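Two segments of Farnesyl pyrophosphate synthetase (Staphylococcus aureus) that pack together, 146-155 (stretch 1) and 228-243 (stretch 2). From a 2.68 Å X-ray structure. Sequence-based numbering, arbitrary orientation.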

ATOM      1  N   PHE A 146       8.113  10.596   3.127  1.00 67.36           N
ATOM      2  CA  PHE A 146       9.324  11.225   3.672  1.00 67.80           C
ATOM      3  C   PHE A 146      10.558  10.786   2.887  1.00 67.62           C
ATOM      4  O   PHE A 146      11.520  11.534   2.774  1.00 65.83           O
ATOM      5  N   GLN A 147      10.497   9.585   2.321  1.00 68.86           N
ATOM      6  CA  GLN A 147      11.588   9.038   1.527  1.00 72.12           C
ATOM      7  C   GLN A 147      11.740   9.792   0.210  1.00 73.26           C
ATOM      8  O   GLN A 147      12.856  10.109  -0.207  1.00 73.35           O
ATOM      9  N   PHE A 148      10.609  10.075  -0.436  1.00 74.67           N
ATOM     10  CA  PHE A 148      10.585  10.809  -1.699  1.00 74.90           C
ATOM     11  C   PHE A 148      11.021  12.248  -1.444  1.00 74.20           C
ATOM     12  O   PHE A 148      11.650  12.892  -2.290  1.00 73.45           O
ATOM     13  N   GLN A 149      10.666  12.723  -0.257  1.00 73.91           N
ATOM     14  CA  GLN A 149      10.966  14.059   0.225  1.00 73.88           C
ATOM     15  C   GLN A 149      12.419  14.129   0.715  1.00 75.05           C
ATOM     16  O   GLN A 149      13.003  15.214   0.849  1.00 75.72           O
ATOM     17  N   ASP A 150      13.000  12.960   0.970  1.00 75.20           N
ATOM     18  CA  ASP A 150      14.394  12.847   1.424  1.00 74.74           C
ATOM     19  C   ASP A 150      15.331  12.763   0.227  1.00 74.17           C
ATOM     20  O   ASP A 150      16.534  13.016   0.368  1.00 73.25           O
ATOM     21  N   GLN A 151      14.785  12.369  -0.931  1.00 72.71           N
ATOM     22  CA  GLN A 151      15.587  12.188  -2.139  1.00 71.84           C
ATOM     23  C   GLN A 151      16.715  13.212  -2.325  1.00 70.21           C
ATOM     24  O   GLN A 151      16.476  14.399  -2.488  1.00 69.20           O
ATOM     25  N   PHE A 152      17.949  12.717  -2.247  1.00 68.57           N
ATOM     26  CA  PHE A 152      19.180  13.510  -2.389  1.00 68.27           C
ATOM     27  C   PHE A 152      19.591  14.397  -1.230  1.00 69.96           C
ATOM     28  O   PHE A 152      20.391  15.323  -1.394  1.00 71.63           O
ATOM     29  N   ASN A 153      19.055  14.097  -0.053  1.00 71.36           N
ATOM     30  CA  ASN A 153      19.374  14.846   1.157  1.00 71.36           C
ATOM     31  C   ASN A 153      20.575  14.209   1.822  1.00 71.45           C
ATOM     32  O   ASN A 153      20.438  13.217   2.536  1.00 72.95           O
ATOM     33  N   SER A 154      21.746  14.789   1.614  1.00 71.50           N
ATOM     34  CA  SER A 154      22.980  14.258   2.185  1.00 70.40           C
ATOM     35  C   SER A 154      23.202  14.610   3.642  1.00 70.70           C
ATOM     36  O   SER A 154      24.265  14.339   4.186  1.00 71.93           O
ATOM     37  N   GLN A 155      22.212  15.215   4.283  1.00 71.52           N
ATOM     38  CA  GLN A 155      22.369  15.609   5.680  1.00 72.37           C
ATOM     39  C   GLN A 155      21.554  14.742   6.649  1.00 70.59           C
ATOM     40  O   GLN A 155      21.556  14.952   7.859  1.00 69.82           O
ATOM     41  N   ASP A 228      19.517   2.956  -6.480  1.00 84.29           N
ATOM     42  CA  ASP A 228      18.971   3.731  -5.364  1.00 82.53           C
ATOM     43  C   ASP A 228      19.643   5.087  -5.189  1.00 80.85           C
ATOM     44  O   ASP A 228      19.029   6.024  -4.699  1.00 81.06           O
ATOM     45  N   LEU A 229      20.911   5.179  -5.565  1.00 78.50           N
ATOM     46  CA  LEU A 229      21.642   6.422  -5.430  1.00 75.89           C
ATOM     47  C   LEU A 229      21.324   7.310  -6.631  1.00 76.54           C
ATOM     48  O   LEU A 229      21.284   8.538  -6.520  1.00 75.61           O
ATOM     49  N   LEU A 230      21.085   6.682  -7.779  1.00 76.27           N
ATOM     50  CA  LEU A 230      20.767   7.425  -8.986  1.00 75.87           C
ATOM     51  C   LEU A 230      19.432   8.113  -8.790  1.00 75.62           C
ATOM     52  O   LEU A 230      19.131   9.092  -9.464  1.00 76.45           O
ATOM     53  N   ASN A 231      18.639   7.605  -7.853  1.00 74.60           N
ATOM     54  CA  ASN A 231      17.342   8.198  -7.562  1.00 73.39           C
ATOM     55  C   ASN A 231      17.420   9.025  -6.297  1.00 71.59           C
ATOM     56  O   ASN A 231      16.396   9.450  -5.776  1.00 73.37           O
ATOM     57  N   GLY A 232      18.630   9.229  -5.794  1.00 68.79           N
ATOM     58  CA  GLY A 232      18.805  10.029  -4.599  1.00 67.76           C
ATOM     59  C   GLY A 232      18.651   9.379  -3.236  1.00 68.05           C
ATOM     60  O   GLY A 232      18.869  10.062  -2.242  1.00 69.74           O
ATOM     61  N   HIS A 233      18.279   8.094  -3.172  1.00 66.81           N
ATOM     62  CA  HIS A 233      18.107   7.362  -1.905  1.00 64.02           C
ATOM     63  C   HIS A 233      19.432   7.058  -1.231  1.00 62.58           C
ATOM     64  O   HIS A 233      20.194   6.203  -1.695  1.00 62.86           O
ATOM     65  N   ILE A 234      19.688   7.762  -0.131  1.00 60.22           N
ATOM     66  CA  ILE A 234      20.906   7.605   0.653  1.00 57.54           C
ATOM     67  C   ILE A 234      20.679   6.497   1.686  1.00 57.82           C
ATOM     68  O   ILE A 234      20.148   6.739   2.755  1.00 57.51           O
ATOM     69  N   THR A 235      21.118   5.284   1.360  1.00 58.05           N
ATOM     70  CA  THR A 235      20.900   4.130   2.203  1.00 58.09           C
ATOM     71  C   THR A 235      22.067   3.801   3.130  1.00 59.62           C
ATOM     72  O   THR A 235      23.148   4.371   2.990  1.00 61.47           O
ATOM     73  N   LEU A 236      21.844   2.877   4.065  1.00 58.16           N
ATOM     74  CA  LEU A 236      22.854   2.530   5.053  1.00 58.02           C
ATOM     75  C   LEU A 236      24.311   2.479   4.561  1.00 58.55           C
ATOM     76  O   LEU A 236      25.184   3.129   5.144  1.00 58.76           O
ATOM     77  N   PRO A 237      24.600   1.717   3.494  1.00 58.60           N
ATOM     78  CA  PRO A 237      25.998   1.683   3.038  1.00 60.46           C
ATOM     79  C   PRO A 237      26.566   3.098   2.877  1.00 61.68           C
ATOM     80  O   PRO A 237      27.622   3.436   3.415  1.00 60.81           O
ATOM     81  N   ILE A 238      25.818   3.931   2.159  1.00 63.32           N
ATOM     82  CA  ILE A 238      26.225   5.300   1.889  1.00 63.67           C
ATOM     83  C   ILE A 238      26.306   6.224   3.094  1.00 64.26           C
ATOM     84  O   ILE A 238      27.052   7.189   3.067  1.00 65.35           O
ATOM     85  N   LEU A 239      25.554   5.931   4.150  1.00 65.00           N
ATOM     86  CA  LEU A 239      25.582   6.752   5.363  1.00 64.48           C
ATOM     87  C   LEU A 239      26.840   6.414   6.151  1.00 64.88           C
ATOM     88  O   LEU A 239      27.429   7.278   6.802  1.00 63.58           O
ATOM     89  N   LEU A 240      27.234   5.144   6.077  1.00 64.33           N
ATOM     90  CA  LEU A 240      28.401   4.656   6.778  1.00 64.67           C
ATOM     91  C   LEU A 240      29.673   5.197   6.169  1.00 65.87           C
ATOM     92  O   LEU A 240      30.546   5.676   6.871  1.00 65.90           O
ATOM     93  N   GLU A 241      29.783   5.135   4.857  1.00 68.61           N
ATOM     94  CA  GLU A 241      30.981   5.645   4.232  1.00 71.23           C
ATOM     95  C   GLU A 241      31.086   7.151   4.433  1.00 72.46           C
ATOM     96  O   GLU A 241      32.173   7.695   4.391  1.00 73.77           O
ATOM     97  N   MET A 242      29.971   7.833   4.673  1.00 73.92           N
ATOM     98  CA  MET A 242      30.044   9.283   4.873  1.00 74.75           C
ATOM     99  C   MET A 242      30.688   9.641   6.214  1.00 76.64           C
ATOM    100  O   MET A 242      31.668  10.396   6.244  1.00 78.82           O
ATOM    101  N   ARG A 243      30.160   9.100   7.317  1.00 75.84           N
ATOM    102  CA  ARG A 243      30.690   9.394   8.644  1.00 74.20           C
ATOM    103  C   ARG A 243      32.199   9.193   8.764  1.00 74.21           C
ATOM    104  O   ARG A 243      32.849   9.855   9.563  1.00 72.30           O
TER

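How does the helical part of stretch 1 reach its partner? Mainly through Gln147, whose CA-to-CB bond points sideways but whose side chain, t at both chi1 and chi2, extends until its end comes nearer. Its CG lies 3.7 Å from ND1 of His233. That histidine also reaches back: its CB is directed away, yet with chi1 m the end of its side chain comes nearer to stretch 1. Phe148, one residue further on, points away and makes no contact.

What does Gln151 add once the helix has given way to a turn? Its chi1, -94°, sits between wells and chi2 is t, placing the aliphatic part of the side chain beside Asn231, the first residue past the helix 228-230, where CG of Gln151 comes 3.1 Å from O of Asn231. The amide also touches His233, NE2 of Gln151 lying 3.7 Å from CE1 of His233, so the histidine ring touches both glutamines.

Why is Gly232 so closely matched to Phe152? The phenylalanine, chi1 m and chi2 -69°, lays a ring face over the glycine: CA of Gly232 is 3.1 Å from the centroid of the Phe152 ring, almost on its normal, a CH-pi contact. A CB here would point toward stretch 1 and fall 2.4 Å from CD2 of Phe152. The backbones are joined as well, N of Phe152 donating a hydrogen bond to O of Gly232 at 2.8 Å. At the ring edge, CZ of Phe152 lies 3.7 Å from O of Leu230.

What closes the contact beyond the turn? Here the side chains of stretch 2 meet backbone. Ile234, m at both chi angles, points toward stretch 1 and places CG1 3.9 Å from O of Asn153. Met242, chi1 m and chi2 t, also points toward it, bringing SD 4.1 Å from O of Ser154.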

ATOM      1  CB  PHE A 146       9.506  10.914   5.169  1.00 65.46           C
ATOM      2  CG  PHE A 146       8.424  11.497   6.032  1.00 64.36           C
ATOM      3  CD1 PHE A 146       7.938  12.769   5.783  1.00 62.64           C
ATOM      4  CD2 PHE A 146       7.847  10.755   7.052  1.00 64.70           C
ATOM      5  CE1 PHE A 146       6.897  13.286   6.523  1.00 62.01           C
ATOM      6  CE2 PHE A 146       6.794  11.277   7.805  1.00 62.99           C
ATOM      7  CZ  PHE A 146       6.321  12.542   7.533  1.00 61.89           C
ATOM      8  CB  GLN A 147      11.332   7.549   1.268  1.00 74.68           C
ATOM      9  CG  GLN A 147      12.220   6.883   0.226  1.00 78.38           C
ATOM     10  CD  GLN A 147      12.019   5.370   0.186  1.00 80.63           C
ATOM     11  OE1 GLN A 147      12.395   4.655   1.126  1.00 83.02           O
ATOM     12  NE2 GLN A 147      11.416   4.879  -0.892  1.00 81.36           N
ATOM     13  CB  PHE A 148       9.167  10.789  -2.281  1.00 76.11           C
ATOM     14  CG  PHE A 148       9.041  11.491  -3.608  1.00 78.72           C
ATOM     15  CD1 PHE A 148       9.221  12.882  -3.703  1.00 78.73           C
ATOM     16  CD2 PHE A 148       8.740  10.762  -4.769  1.00 79.27           C
ATOM     17  CE1 PHE A 148       9.106  13.530  -4.921  1.00 77.88           C
ATOM     18  CE2 PHE A 148       8.619  11.398  -5.995  1.00 78.37           C
ATOM     19  CZ  PHE A 148       8.804  12.789  -6.070  1.00 79.52           C
ATOM     20  CB  GLN A 149       9.988  14.372   1.344  1.00 73.80           C
ATOM     21  CG  GLN A 149      10.217  15.637   2.091  1.00 75.73           C
ATOM     22  CD  GLN A 149       9.276  15.760   3.278  1.00 76.26           C
ATOM     23  OE1 GLN A 149       8.145  16.218   3.141  1.00 76.96           O
ATOM     24  NE2 GLN A 149       9.736  15.328   4.447  1.00 76.88           N
ATOM     25  CB  ASP A 150      14.622  11.548   2.226  1.00 76.44           C
ATOM     26  CG  ASP A 150      14.439  11.716   3.722  1.00 76.41           C
ATOM     27  OD1 ASP A 150      14.595  12.851   4.220  1.00 75.48           O
ATOM     28  OD2 ASP A 150      14.162  10.687   4.394  1.00 76.92           O
ATOM     29  CB  GLN A 151      14.671  12.101  -3.378  1.00 73.58           C
ATOM     30  CG  GLN A 151      14.320  10.620  -3.750  1.00 76.78           C
ATOM     31  CD  GLN A 151      13.360  10.450  -4.957  1.00 79.83           C
ATOM     32  OE1 GLN A 151      13.568  11.025  -6.035  1.00 81.36           O
ATOM     33  NE2 GLN A 151      12.317   9.639  -4.773  1.00 78.16           N
ATOM     34  CB  PHE A 152      19.146  14.335  -3.669  1.00 63.90           C
ATOM     35  CG  PHE A 152      19.410  13.521  -4.896  1.00 60.47           C
ATOM     36  CD1 PHE A 152      20.683  12.998  -5.123  1.00 57.53           C
ATOM     37  CD2 PHE A 152      18.374  13.225  -5.795  1.00 56.66           C
ATOM     38  CE1 PHE A 152      20.926  12.197  -6.221  1.00 56.72           C
ATOM     39  CE2 PHE A 152      18.604  12.424  -6.899  1.00 55.54           C
ATOM     40  CZ  PHE A 152      19.884  11.906  -7.121  1.00 55.89           C
ATOM     41  CB  ASN A 153      18.218  14.797   2.145  1.00 71.75           C
ATOM     42  CG  ASN A 153      18.441  15.704   3.324  1.00 72.31           C
ATOM     43  OD1 ASN A 153      19.548  15.762   3.870  1.00 70.41           O
ATOM     44  ND2 ASN A 153      17.390  16.431   3.728  1.00 72.86           N
ATOM     45  CB  SER A 154      24.163  14.760   1.368  1.00 69.61           C
ATOM     46  OG  SER A 154      24.036  16.150   1.141  1.00 69.06           O
ATOM     47  CB  GLN A 155      21.983  17.086   5.821  1.00 74.92           C
ATOM     48  CG  GLN A 155      22.546  17.981   4.694  1.00 77.22           C
ATOM     49  CD  GLN A 155      24.077  18.002   4.639  1.00 79.35           C
ATOM     50  OE1 GLN A 155      24.673  17.815   3.572  1.00 78.83           O
ATOM     51  NE2 GLN A 155      24.716  18.236   5.789  1.00 79.80           N
ATOM     52  CB  ASP A 228      19.105   2.970  -4.051  1.00 82.46           C
ATOM     53  CG  ASP A 228      18.213   1.764  -3.986  1.00 83.94           C
ATOM     54  OD1 ASP A 228      17.052   1.864  -4.439  1.00 84.80           O
ATOM     55  OD2 ASP A 228      18.668   0.722  -3.464  1.00 84.19           O
ATOM     56  CB  LEU A 229      23.132   6.134  -5.365  1.00 73.04           C
ATOM     57  CG  LEU A 229      24.025   7.337  -5.125  1.00 71.46           C
ATOM     58  CD1 LEU A 229      23.596   8.018  -3.842  1.00 71.19           C
ATOM     59  CD2 LEU A 229      25.477   6.892  -5.056  1.00 71.28           C
ATOM     60  CB  LEU A 230      20.729   6.484 -10.191  1.00 75.91           C
ATOM     61  CG  LEU A 230      22.133   5.952 -10.498  1.00 76.42           C
ATOM     62  CD1 LEU A 230      22.104   4.623 -11.234  1.00 76.27           C
ATOM     63  CD2 LEU A 230      22.852   7.000 -11.304  1.00 77.02           C
ATOM     64  CB  ASN A 231      16.278   7.126  -7.383  1.00 74.98           C
ATOM     65  CG  ASN A 231      15.812   6.550  -8.690  1.00 77.30           C
ATOM     66  OD1 ASN A 231      16.610   6.357  -9.611  1.00 77.78           O
ATOM     67  ND2 ASN A 231      14.509   6.247  -8.780  1.00 79.19           N
ATOM     68  CB  HIS A 233      17.394   6.045  -2.142  1.00 63.89           C
ATOM     69  CG  HIS A 233      16.072   6.198  -2.810  1.00 66.05           C
ATOM     70  ND1 HIS A 233      14.983   6.760  -2.179  1.00 67.30           N
ATOM     71  CD2 HIS A 233      15.667   5.893  -4.066  1.00 66.58           C
ATOM     72  CE1 HIS A 233      13.963   6.794  -3.018  1.00 67.48           C
ATOM     73  NE2 HIS A 233      14.353   6.276  -4.170  1.00 67.88           N
ATOM     74  CB  ILE A 234      21.223   8.898   1.361  1.00 56.19           C
ATOM     75  CG1 ILE A 234      21.101  10.053   0.367  1.00 55.78           C
ATOM     76  CG2 ILE A 234      22.581   8.825   1.976  1.00 53.88           C
ATOM     77  CD1 ILE A 234      21.969   9.923  -0.852  1.00 55.49           C
ATOM     78  CB  THR A 235      20.536   2.939   1.317  1.00 57.03           C
ATOM     79  OG1 THR A 235      21.658   2.598   0.494  1.00 59.70           O
ATOM     80  CG2 THR A 235      19.356   3.313   0.387  1.00 52.67           C
ATOM     81  CB  LEU A 236      22.477   1.219   5.773  1.00 55.15           C
ATOM     82  CG  LEU A 236      23.321   0.915   7.023  1.00 53.23           C
ATOM     83  CD1 LEU A 236      23.207   2.104   7.933  1.00 51.33           C
ATOM     84  CD2 LEU A 236      22.894  -0.339   7.740  1.00 49.48           C
ATOM     85  CB  PRO A 237      25.909   0.973   1.699  1.00 58.94           C
ATOM     86  CG  PRO A 237      24.688   0.128   1.853  1.00 58.13           C
ATOM     87  CD  PRO A 237      23.728   1.012   2.554  1.00 57.53           C
ATOM     88  CB  ILE A 238      25.333   5.912   0.808  1.00 63.05           C
ATOM     89  CG1 ILE A 238      25.209   4.914  -0.361  1.00 63.69           C
ATOM     90  CG2 ILE A 238      25.960   7.197   0.301  1.00 62.33           C
ATOM     91  CD1 ILE A 238      24.417   5.399  -1.542  1.00 63.98           C
ATOM     92  CB  LEU A 239      24.350   6.473   6.231  1.00 63.45           C
ATOM     93  CG  LEU A 239      23.060   7.051   5.654  1.00 64.75           C
ATOM     94  CD1 LEU A 239      21.816   6.321   6.164  1.00 64.53           C
ATOM     95  CD2 LEU A 239      23.006   8.515   6.017  1.00 63.50           C
ATOM     96  CB  LEU A 240      28.423   3.126   6.781  1.00 62.54           C
ATOM     97  CG  LEU A 240      27.266   2.493   7.556  1.00 62.91           C
ATOM     98  CD1 LEU A 240      27.417   1.011   7.598  1.00 61.94           C
ATOM     99  CD2 LEU A 240      27.230   3.034   8.961  1.00 62.89           C
ATOM    100  CB  GLU A 241      31.012   5.293   2.739  1.00 73.19           C
ATOM    101  CG  GLU A 241      32.379   5.519   2.068  1.00 74.64           C
ATOM    102  CD  GLU A 241      33.542   4.848   2.804  1.00 75.39           C
ATOM    103  OE1 GLU A 241      34.715   5.096   2.435  1.00 76.28           O
ATOM    104  OE2 GLU A 241      33.295   4.077   3.754  1.00 76.84           O
ATOM    105  CB  MET A 242      28.662   9.943   4.783  1.00 72.80           C
ATOM    106  CG  MET A 242      28.131  10.109   3.367  1.00 74.15           C
ATOM    107  SD  MET A 242      26.653  11.197   3.266  1.00 78.49           S
ATOM    108  CE  MET A 242      25.368  10.061   3.100  1.00 72.49           C
ATOM    109  CB  ARG A 243      29.986   8.547   9.705  1.00 74.49           C
ATOM    110  CG  ARG A 243      30.035   7.065   9.419  1.00 76.30           C
ATOM    111  CD  ARG A 243      29.870   6.198  10.660  1.00 78.20           C
ATOM    112  NE  ARG A 243      28.677   6.499  11.448  1.00 80.79           N
ATOM    113  CZ  ARG A 243      27.982   5.582  12.129  1.00 82.00           C
ATOM    114  NH1 ARG A 243      28.360   4.305  12.111  1.00 80.17           N
ATOM    115  NH2 ARG A 243      26.911   5.939  12.835  1.00 82.26           N
TER